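Local coordinates for Esterase/lipase-like protein (Caldicellulosiruptor lactoaceticus 6A, PDB 6A6O) that hydrolyses both acetyl esters and beta-1,4-xylosides, a bifunctional hydrolase of the BD-FAE family, at residues A[51-56]-A[119-124]; A[112-117]-A[159-164]; A[106-111]-A[153-158]. All blocks are in the same frame, centred on the assembly; numbering follows the deposited sequence.

Contact 1: A[51-56]-A[119-124]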
loop_
_atom_site.group_PDB
_atom_site.type_symbol
_atom_site.label_atom_id
_atom_site.label_comp_id
_atom_site.label_asym_id
_atom_site.label_seq_id
_atom_site.Cartn_x
_atom_site.Cartn_y
_atom_site.Cartn_z
ATOM N N SER A 51 -19.985 -6.020 15.268
ATOM C CA SER A 51 -19.958 -6.988 16.356
ATOM C C SER A 51 -19.049 -8.179 16.072
ATOM O O SER A 51 -18.742 -8.938 16.998
ATOM C CB SER A 51 -21.378 -7.492 16.649
ATOM O OG SER A 51 -21.897 -8.223 15.550
ATOM N N LYS A 52 -18.624 -8.366 14.827
ATOM C CA LYS A 52 -17.686 -9.413 14.452
ATOM C C LYS A 52 -16.342 -8.795 14.081
ATOM O O LYS A 52 -16.214 -7.581 13.892
ATOM C CB LYS A 52 -18.236 -10.243 13.283
ATOM C CG LYS A 52 -18.260 -9.497 11.948
ATOM C CD LYS A 52 -19.315 -10.052 10.993
ATOM C CE LYS A 52 -19.119 -11.539 10.731
ATOM N NZ LYS A 52 -19.981 -12.016 9.613
ATOM N N GLN A 53 -15.330 -9.656 13.998
ATOM C CA GLN A 53 -14.018 -9.239 13.526
ATOM C C GLN A 53 -14.105 -8.787 12.077
ATOM O O GLN A 53 -14.790 -9.409 11.259
ATOM C CB GLN A 53 -13.031 -10.399 13.632
ATOM C CG GLN A 53 -11.913 -10.195 14.608
ATOM C CD GLN A 53 -10.953 -11.368 14.589
ATOM O OE1 GLN A 53 -11.121 -12.309 13.803
ATOM N NE2 GLN A 53 -9.940 -11.319 15.447
ATOM N N LEU A 54 -13.393 -7.713 11.751
ATOM C CA LEU A 54 -13.474 -7.245 10.376
ATOM C C LEU A 54 -12.134 -7.363 9.665
ATOM O O LEU A 54 -11.078 -7.258 10.296
ATOM C CB LEU A 54 -13.920 -5.784 10.314
ATOM C CG LEU A 54 -15.364 -5.553 10.731
ATOM C CD1 LEU A 54 -15.640 -4.080 10.666
ATOM C CD2 LEU A 54 -16.292 -6.320 9.818
ATOM N N PRO A 55 -12.152 -7.552 8.348
ATOM C CA PRO A 55 -10.927 -7.401 7.561
ATOM C C PRO A 55 -10.573 -5.927 7.428
ATOM O O PRO A 55 -11.397 -5.034 7.662
ATOM C CB PRO A 55 -11.311 -8.008 6.207
ATOM C CG PRO A 55 -12.763 -7.664 6.082
ATOM C CD PRO A 55 -13.318 -7.841 7.491
ATOM N N CYS A 56 -9.319 -5.678 7.050
ATOM C CA CYS A 56 -8.756 -4.337 7.078
ATOM C C CYS A 56 -7.881 -4.116 5.851
ATOM O O CYS A 56 -7.129 -5.009 5.457
ATOM C CB CYS A 56 -7.926 -4.124 8.358
ATOM S SG CYS A 56 -6.900 -2.671 8.369
ATOM N N LYS A 119 -7.782 -4.799 19.724
ATOM C CA LYS A 119 -8.338 -3.538 20.204
ATOM C C LYS A 119 -9.171 -2.846 19.136
ATOM O O LYS A 119 -10.193 -2.222 19.442
ATOM C CB LYS A 119 -7.207 -2.622 20.660
ATOM C CG LYS A 119 -7.632 -1.220 21.051
ATOM C CD LYS A 119 -6.408 -0.356 21.347
ATOM C CE LYS A 119 -6.772 0.881 22.162
ATOM N NZ LYS A 119 -7.153 0.516 23.553
ATOM N N LEU A 120 -8.737 -2.922 17.878
ATOM C CA LEU A 120 -9.446 -2.295 16.768
ATOM C C LEU A 120 -10.505 -3.194 16.143
ATOM O O LEU A 120 -11.117 -2.788 15.150
ATOM C CB LEU A 120 -8.454 -1.863 15.684
ATOM C CG LEU A 120 -7.286 -0.958 16.069
ATOM C CD1 LEU A 120 -6.084 -1.253 15.176
ATOM C CD2 LEU A 120 -7.674 0.499 15.957
ATOM N N ASN A 121 -10.720 -4.400 16.679
ATOM C CA ASN A 121 -11.731 -5.330 16.171
ATOM C C ASN A 121 -11.426 -5.751 14.731
ATOM O O ASN A 121 -12.326 -5.869 13.892
ATOM C CB ASN A 121 -13.141 -4.739 16.281
ATOM C CG ASN A 121 -14.223 -5.764 16.023
ATOM O OD1 ASN A 121 -14.065 -6.945 16.338
ATOM N ND2 ASN A 121 -15.325 -5.322 15.424
ATOM N N ILE A 122 -10.146 -5.991 14.447
ATOM C CA ILE A 122 -9.674 -6.365 13.116
ATOM C C ILE A 122 -9.093 -7.773 13.164
ATOM O O ILE A 122 -8.420 -8.143 14.132
ATOM C CB ILE A 122 -8.624 -5.354 12.614
ATOM C CG1 ILE A 122 -9.305 -4.045 12.212
ATOM C CG2 ILE A 122 -7.783 -5.941 11.479
ATOM C CD1 ILE A 122 -8.358 -2.881 12.170
ATOM N N ASP A 123 -9.355 -8.554 12.120
ATOM C CA ASP A 123 -8.760 -9.881 11.985
ATOM C C ASP A 123 -7.284 -9.723 11.646
ATOM O O ASP A 123 -6.961 -9.160 10.589
ATOM C CB ASP A 123 -9.504 -10.652 10.904
ATOM C CG ASP A 123 -8.989 -12.072 10.701
ATOM O OD1 ASP A 123 -7.966 -12.480 11.298
ATOM O OD2 ASP A 123 -9.644 -12.800 9.924
ATOM N N PRO A 124 -6.357 -10.164 12.507
ATOM C CA PRO A 124 -4.929 -9.972 12.201
ATOM C C PRO A 124 -4.466 -10.768 10.991
ATOM O O PRO A 124 -3.388 -10.484 10.448
ATOM C CB PRO A 124 -4.226 -10.437 13.485
ATOM C CG PRO A 124 -5.161 -11.460 14.051
ATOM C CD PRO A 124 -6.556 -10.941 13.749
HETATM O O HOH W 1 -9.517 -9.220 16.548
HETATM O O HOH W 2 -12.585 -12.871 11.505
#
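Leu54 O takes the shortest polar bond between residues 51-56 and 119-124, accepting the backbone N of Asp123 at 2.8 Å, nearly straight at 167°. The same oxygen receives a CA-H...O contact from Ile122, and the N of Leu54 is in turn bonded to the O of Asn121 at 3.0 Å. Both backbone groups of Leu54 thus grip the residues flanking Ile122, the pattern of a parallel bridge, which pairs the start of strand 54-60 with the short strand 122-123. Just before it, Asn121 ends helix 117-120 in a Schellman motif with positive phi. Its side chain, with CG anti to the backbone N (chi1 -169°), reaches Lys52, where Asn121 ND2 gives a bent bond to Lys52 O at 2.9 Å, the donor standing above the carbonyl plane.

Gln53 lies across the outer side of the 122-123 strand. Its amide plane is within 10° of the Asp123 carboxylate plane, and Gln53 OE1 comes 3.7 Å from Asp123 CB. A water held by Gln53 OE1 gives only a weak bond to Asp123 OD2; the carboxylate has its main partner in Arg126, with a salt bridge to OD2. At the inner end, Cys56 CB packs on Ile122 CG2 at 3.6 Å, and Phe88 of strand 86-91 touches both side chains.

Two backbone bonds and one neutral amide bond join the beginning of an inner strand of the sheet to the short strand 122-123, which suggests that the pairing probably depends little on side-chain charge.

Contact 2: A[112-117]-A[159-164]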
loop_
_atom_site.group_PDB
_atom_site.type_symbol
_atom_site.label_atom_id
_atom_site.label_comp_id
_atom_site.label_asym_id
_atom_site.label_seq_id
_atom_site.Cartn_x
_atom_site.Cartn_y
_atom_site.Cartn_z
ATOM N N LEU A 112 1.879 -2.352 13.326
ATOM C CA LEU A 112 1.078 -1.622 14.310
ATOM C C LEU A 112 -0.381 -2.054 14.265
ATOM O O LEU A 112 -0.989 -2.345 15.301
ATOM C CB LEU A 112 1.194 -0.123 14.057
ATOM C CG LEU A 112 0.615 0.851 15.091
ATOM C CD1 LEU A 112 1.317 0.650 16.425
ATOM C CD2 LEU A 112 0.770 2.283 14.614
ATOM N N VAL A 113 -0.970 -2.086 13.066
ATOM C CA VAL A 113 -2.366 -2.488 12.950
ATOM C C VAL A 113 -2.544 -3.934 13.400
ATOM O O VAL A 113 -3.519 -4.275 14.079
ATOM C CB VAL A 113 -2.868 -2.266 11.510
ATOM C CG1 VAL A 113 -4.282 -2.811 11.354
ATOM C CG2 VAL A 113 -2.816 -0.786 11.149
ATOM N N ARG A 114 -1.605 -4.809 13.037
ATOM C CA ARG A 114 -1.721 -6.199 13.453
ATOM C C ARG A 114 -1.573 -6.325 14.965
ATOM O O ARG A 114 -2.289 -7.109 15.602
ATOM C CB ARG A 114 -0.675 -7.049 12.737
ATOM C CG ARG A 114 -0.833 -8.527 12.959
ATOM C CD ARG A 114 -0.038 -9.323 11.919
ATOM N NE ARG A 114 -0.814 -9.521 10.696
ATOM C CZ ARG A 114 -0.339 -9.338 9.463
ATOM N NH1 ARG A 114 0.914 -8.936 9.271
ATOM N NH2 ARG A 114 -1.122 -9.558 8.423
ATOM N N TYR A 115 -0.657 -5.551 15.548
ATOM C CA TYR A 115 -0.445 -5.608 16.993
ATOM C C TYR A 115 -1.698 -5.184 17.750
ATOM O O TYR A 115 -2.069 -5.805 18.752
ATOM C CB TYR A 115 0.733 -4.722 17.387
ATOM C CG TYR A 115 0.967 -4.675 18.884
ATOM C CD1 TYR A 115 1.524 -5.760 19.545
ATOM C CD2 TYR A 115 0.619 -3.553 19.630
ATOM C CE1 TYR A 115 1.744 -5.729 20.927
ATOM C CE2 TYR A 115 0.832 -3.510 21.012
ATOM C CZ TYR A 115 1.390 -4.603 21.647
ATOM O OH TYR A 115 1.610 -4.576 23.009
ATOM N N PHE A 116 -2.359 -4.123 17.288
ATOM C CA PHE A 116 -3.559 -3.600 17.917
ATOM C C PHE A 116 -4.839 -4.172 17.321
ATOM O O PHE A 116 -5.907 -3.579 17.505
ATOM C CB PHE A 116 -3.574 -2.074 17.815
ATOM C CG PHE A 116 -2.636 -1.397 18.767
ATOM C CD1 PHE A 116 -2.867 -1.444 20.134
ATOM C CD2 PHE A 116 -1.537 -0.694 18.297
ATOM C CE1 PHE A 116 -2.013 -0.817 21.014
ATOM C CE2 PHE A 116 -0.672 -0.068 19.181
ATOM C CZ PHE A 116 -0.910 -0.128 20.534
ATOM N N SER A 117 -4.760 -5.306 16.619
ATOM C CA SER A 117 -5.922 -5.805 15.886
ATOM C C SER A 117 -7.080 -6.145 16.822
ATOM O O SER A 117 -8.243 -5.864 16.506
ATOM C CB SER A 117 -5.540 -7.023 15.042
ATOM O OG SER A 117 -4.990 -8.075 15.824
ATOM N N ARG A 159 7.777 -7.325 17.191
ATOM C CA ARG A 159 7.718 -8.778 17.168
ATOM C C ARG A 159 6.695 -9.298 16.173
ATOM O O ARG A 159 6.650 -10.505 15.930
ATOM C CB ARG A 159 7.393 -9.317 18.567
ATOM C CG ARG A 159 8.347 -8.803 19.640
ATOM C CD ARG A 159 7.858 -9.082 21.051
ATOM N NE ARG A 159 8.607 -8.288 22.024
ATOM C CZ ARG A 159 8.178 -8.003 23.251
ATOM N NH1 ARG A 159 7.004 -8.456 23.669
ATOM N NH2 ARG A 159 8.929 -7.269 24.065
ATOM N N VAL A 160 5.897 -8.415 15.585
ATOM C CA VAL A 160 4.747 -8.792 14.766
ATOM C C VAL A 160 5.145 -8.765 13.296
ATOM O O VAL A 160 5.951 -7.922 12.878
ATOM C CB VAL A 160 3.576 -7.833 15.049
ATOM C CG1 VAL A 160 2.419 -8.094 14.135
ATOM C CG2 VAL A 160 3.152 -7.932 16.526
ATOM N N SER A 161 4.579 -9.689 12.516
ATOM C CA SER A 161 4.834 -9.749 11.077
ATOM C C SER A 161 4.365 -8.481 10.372
ATOM O O SER A 161 3.314 -7.923 10.699
ATOM C CB SER A 161 4.119 -10.957 10.469
ATOM O OG SER A 161 4.200 -10.948 9.040
ATOM N N CYS A 162 5.144 -8.028 9.383
ATOM C CA CYS A 162 4.713 -6.934 8.524
ATOM C C CYS A 162 4.241 -7.419 7.153
ATOM O O CYS A 162 4.121 -6.611 6.227
ATOM C CB CYS A 162 5.819 -5.884 8.370
ATOM S SG CYS A 162 7.277 -6.435 7.457
ATOM N N ARG A 163 3.928 -8.703 7.020
ATOM C CA ARG A 163 3.452 -9.226 5.742
ATOM C C ARG A 163 1.966 -8.928 5.574
ATOM O O ARG A 163 1.161 -9.323 6.428
ATOM C CB ARG A 163 3.700 -10.724 5.654
ATOM C CG ARG A 163 3.103 -11.361 4.414
ATOM C CD ARG A 163 3.282 -12.880 4.417
ATOM N NE ARG A 163 2.859 -13.524 3.170
ATOM C CZ ARG A 163 1.618 -13.946 2.932
ATOM N NH1 ARG A 163 0.662 -13.781 3.842
ATOM N NH2 ARG A 163 1.329 -14.548 1.789
ATOM N N PRO A 164 1.561 -8.236 4.518
ATOM C CA PRO A 164 0.126 -8.063 4.276
ATOM C C PRO A 164 -0.501 -9.365 3.799
ATOM O O PRO A 164 0.151 -10.213 3.180
ATOM C CB PRO A 164 0.075 -6.972 3.197
ATOM C CG PRO A 164 1.348 -7.131 2.439
ATOM C CD PRO A 164 2.391 -7.649 3.447
#
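Arg114 grips the carbonyl of Arg163 end-on with two nitrogens, NH1 at 2.9 Å and NH2 at 3.0 Å from the same oxygen, Arg163 O. Arg114 NH1 also donates to Ser161 O at 3.0 Å, so this one nitrogen spans two carbonyls of the 159-164 loop. Both oxygens lie at the edge of the guanidinium, close to its plane. The carbonyls are approached differently: NH1 stands above both carbonyl planes, further out at Ser161 O (66°), whereas NH2 comes to Arg163 O nearly along the C=O axis.

Behind the polar end, the aliphatic part of Arg114 runs over Val160: Val160 CG1 touches Arg114 CG at 3.5 Å and is equally close to Arg114 CD. The other Val160 methyl, CG2, meets the edge of the Tyr115 ring at CD1 (4.1 Å), so the valine sits against two successive residues of the helix end.

The helix concerned, 101-115, packs beside the parallel part of the central sheet in what appears to be an alpha/beta-hydrolase fold, and the loop passes along it on the way to strand 167-170. Arg114 therefore ties the last turn of the helix to backbone carbonyls just before that strand.

Its guanidinium is fixed from further sides. NE donates to Pro124 O and NH2 forms a salt bridge with Asp165, while a bend at chi3 (-86°) turns the group away from the line of its aliphatic chain. On the loop, an ST turn in which Ser161 OG accepts the backbone N of Arg163 at 3.0 Å holds the two gripped residues together; the Arg163 side chain itself leads away to Lys210 O.

Contact 3: A[106-111]-A[153-158]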
loop_
_atom_site.group_PDB
_atom_site.type_symbol
_atom_site.label_atom_id
_atom_site.label_comp_id
_atom_site.label_asym_id
_atom_site.label_seq_id
_atom_site.Cartn_x
_atom_site.Cartn_y
_atom_site.Cartn_z
ATOM N N ALA A 106 5.857 2.042 6.038
ATOM C CA ALA A 106 4.869 1.057 5.604
ATOM C C ALA A 106 4.965 -0.231 6.416
ATOM O O ALA A 106 3.939 -0.805 6.806
ATOM C CB ALA A 106 5.035 0.774 4.103
ATOM N N LYS A 107 6.184 -0.721 6.666
ATOM C CA LYS A 107 6.320 -1.934 7.464
ATOM C C LYS A 107 5.795 -1.706 8.878
ATOM O O LYS A 107 5.096 -2.557 9.442
ATOM C CB LYS A 107 7.784 -2.375 7.509
ATOM C CG LYS A 107 8.342 -2.871 6.178
ATOM C CD LYS A 107 9.729 -3.495 6.399
ATOM C CE LYS A 107 10.432 -3.792 5.086
ATOM N NZ LYS A 107 11.831 -4.256 5.335
ATOM N N ARG A 108 6.132 -0.555 9.457
ATOM C CA ARG A 108 5.681 -0.237 10.808
ATOM C C ARG A 108 4.161 -0.185 10.876
ATOM O O ARG A 108 3.552 -0.702 11.823
ATOM C CB ARG A 108 6.295 1.088 11.250
ATOM C CG ARG A 108 5.903 1.521 12.656
ATOM C CD ARG A 108 6.415 0.569 13.733
ATOM N NE ARG A 108 5.972 1.039 15.052
ATOM C CZ ARG A 108 6.465 0.630 16.221
ATOM N NH1 ARG A 108 7.432 -0.279 16.274
ATOM N NH2 ARG A 108 5.984 1.143 17.353
ATOM N N ALA A 109 3.534 0.418 9.863
ATOM C CA ALA A 109 2.076 0.531 9.839
ATOM C C ALA A 109 1.405 -0.838 9.895
ATOM O O ALA A 109 0.445 -1.032 10.652
ATOM C CB ALA A 109 1.635 1.309 8.596
ATOM N N ILE A 110 1.900 -1.808 9.121
ATOM C CA ILE A 110 1.301 -3.144 9.137
ATOM C C ILE A 110 1.500 -3.814 10.499
ATOM O O ILE A 110 0.564 -4.390 11.066
ATOM C CB ILE A 110 1.864 -4.010 7.991
ATOM C CG1 ILE A 110 1.520 -3.385 6.631
ATOM C CG2 ILE A 110 1.278 -5.431 8.055
ATOM C CD1 ILE A 110 1.989 -4.228 5.452
ATOM N N ARG A 111 2.723 -3.763 11.040
ATOM C CA ARG A 111 2.960 -4.315 12.377
ATOM C C ARG A 111 2.051 -3.669 13.417
ATOM O O ARG A 111 1.521 -4.353 14.308
ATOM C CB ARG A 111 4.415 -4.106 12.796
ATOM C CG ARG A 111 5.444 -4.729 11.885
ATOM C CD ARG A 111 6.779 -4.767 12.616
ATOM N NE ARG A 111 7.910 -4.615 11.703
ATOM C CZ ARG A 111 8.521 -5.615 11.075
ATOM N NH1 ARG A 111 8.113 -6.875 11.231
ATOM N NH2 ARG A 111 9.546 -5.345 10.275
ATOM N N ASN A 153 12.432 -8.605 20.229
ATOM C CA ASN A 153 12.544 -7.154 20.315
ATOM C C ASN A 153 11.921 -6.622 21.607
ATOM O O ASN A 153 10.939 -7.165 22.123
ATOM C CB ASN A 153 11.864 -6.489 19.117
ATOM C CG ASN A 153 12.458 -5.142 18.785
ATOM O OD1 ASN A 153 12.076 -4.120 19.357
ATOM N ND2 ASN A 153 13.394 -5.128 17.842
ATOM N N ASP A 154 12.500 -5.528 22.113
ATOM C CA ASP A 154 11.958 -4.863 23.295
ATOM C C ASP A 154 10.635 -4.170 22.995
ATOM O O ASP A 154 9.817 -3.984 23.903
ATOM C CB ASP A 154 12.966 -3.848 23.840
ATOM C CG ASP A 154 14.121 -4.508 24.573
ATOM O OD1 ASP A 154 13.934 -5.631 25.094
ATOM O OD2 ASP A 154 15.213 -3.905 24.627
ATOM N N ASP A 155 10.421 -3.768 21.735
ATOM C CA ASP A 155 9.154 -3.195 21.293
ATOM C C ASP A 155 8.239 -4.338 20.879
ATOM O O ASP A 155 8.544 -5.031 19.894
ATOM C CB ASP A 155 9.381 -2.247 20.120
ATOM C CG ASP A 155 8.149 -1.431 19.756
ATOM O OD1 ASP A 155 7.019 -1.823 20.114
ATOM O OD2 ASP A 155 8.320 -0.379 19.104
ATOM N N PRO A 156 7.122 -4.573 21.573
ATOM C CA PRO A 156 6.234 -5.678 21.178
ATOM C C PRO A 156 5.710 -5.545 19.760
ATOM O O PRO A 156 5.438 -6.563 19.111
ATOM C CB PRO A 156 5.093 -5.606 22.203
ATOM C CG PRO A 156 5.652 -4.792 23.350
ATOM C CD PRO A 156 6.610 -3.827 22.737
ATOM N N VAL A 157 5.554 -4.316 19.264
ATOM C CA VAL A 157 5.081 -4.131 17.893
ATOM C C VAL A 157 6.076 -4.725 16.902
ATOM O O VAL A 157 5.689 -5.304 15.879
ATOM C CB VAL A 157 4.824 -2.640 17.610
ATOM C CG1 VAL A 157 4.455 -2.427 16.132
ATOM C CG2 VAL A 157 3.713 -2.116 18.495
ATOM N N GLU A 158 7.373 -4.605 17.196
ATOM C CA GLU A 158 8.391 -5.127 16.290
ATOM C C GLU A 158 8.433 -6.649 16.253
ATOM O O GLU A 158 9.053 -7.219 15.345
ATOM C CB GLU A 158 9.756 -4.555 16.677
ATOM C CG GLU A 158 9.886 -3.075 16.391
ATOM C CD GLU A 158 9.852 -2.760 14.895
ATOM O OE1 GLU A 158 10.420 -3.550 14.110
ATOM O OE2 GLU A 158 9.269 -1.720 14.505
HETATM O O HOH W 3 5.530 0.543 20.427
HETATM O O HOH W 4 8.408 -1.818 12.006
#
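Helix residues 106-111 meet the helical-like turn 156-158 most closely at Arg111 and Val157, whose CA atoms are 5.9 Å apart. Arg108 extends from the helix into a pair of acids. Its NH1 donates to Glu158 OE2 at 2.9 Å and to Asp155 OD2 at 3.0 Å, each part of a salt bridge, and NH2 adds a longer bond to the same Asp155 oxygen. The acids are turned differently: the Glu158 carboxylate is nearly coplanar with the guanidinium and offers the anti lone pair of OE2, whereas the Asp155 carboxylate is steeply inclined, with planes 66° apart, and NH1 comes from above it. Val157 CG1 lies over the centre of one face of the Arg108 guanidinium, 3.6 Å above its plane, and also packs against Arg111 CB. A bend at chi2 (64°) carries Arg108 round to this position; its NE is held by Leu23 O.

Arg111 is joined to Glu158 less directly. Arg111 NE and Glu158 OE1 form a long, purely electrostatic salt bridge of 3.6 Å, while a water in the guanidinium plane accepts from NE and donates to Glu158 OE2. The firmer partners of Arg111 lie just outside: NH1 forms a salt bridge with Asp147 and bonds to Val160 O.

Asp155 is set by the loop's own folding. Its OD1 accepts the N of Val157 and Asn153 OD1 the N of Asp155, two consecutive Asx turns.

With two arginines and two acids gathered into one partly buried network, the opposed charges probably offset one another, and both carboxylates would be expected to stay ionised.

Overall arrangement
Contacts 2 and 3 secure the same two elements, helix 101-115 and the long loop before strand 167-170, with centres only 6 Å apart; Arg159 NE of contact 2 probably bonds to Asn153 O of contact 3. Contact 3 is the buried one and works through paired charges, whereas contact 2 lies at the surface and sets an arginine against neutral carbonyls. Contact 1, partly buried at the start of inner strand 54-60, rests mainly on backbone pairing between strands. It touches contact 2, where Ile122 N probably bonds to Ser117 O and Val113 packs on Cys56, but stays about 7 Å from contact 3 at the nearest atoms. Helix 101-115 thus bears on sheet and loop together.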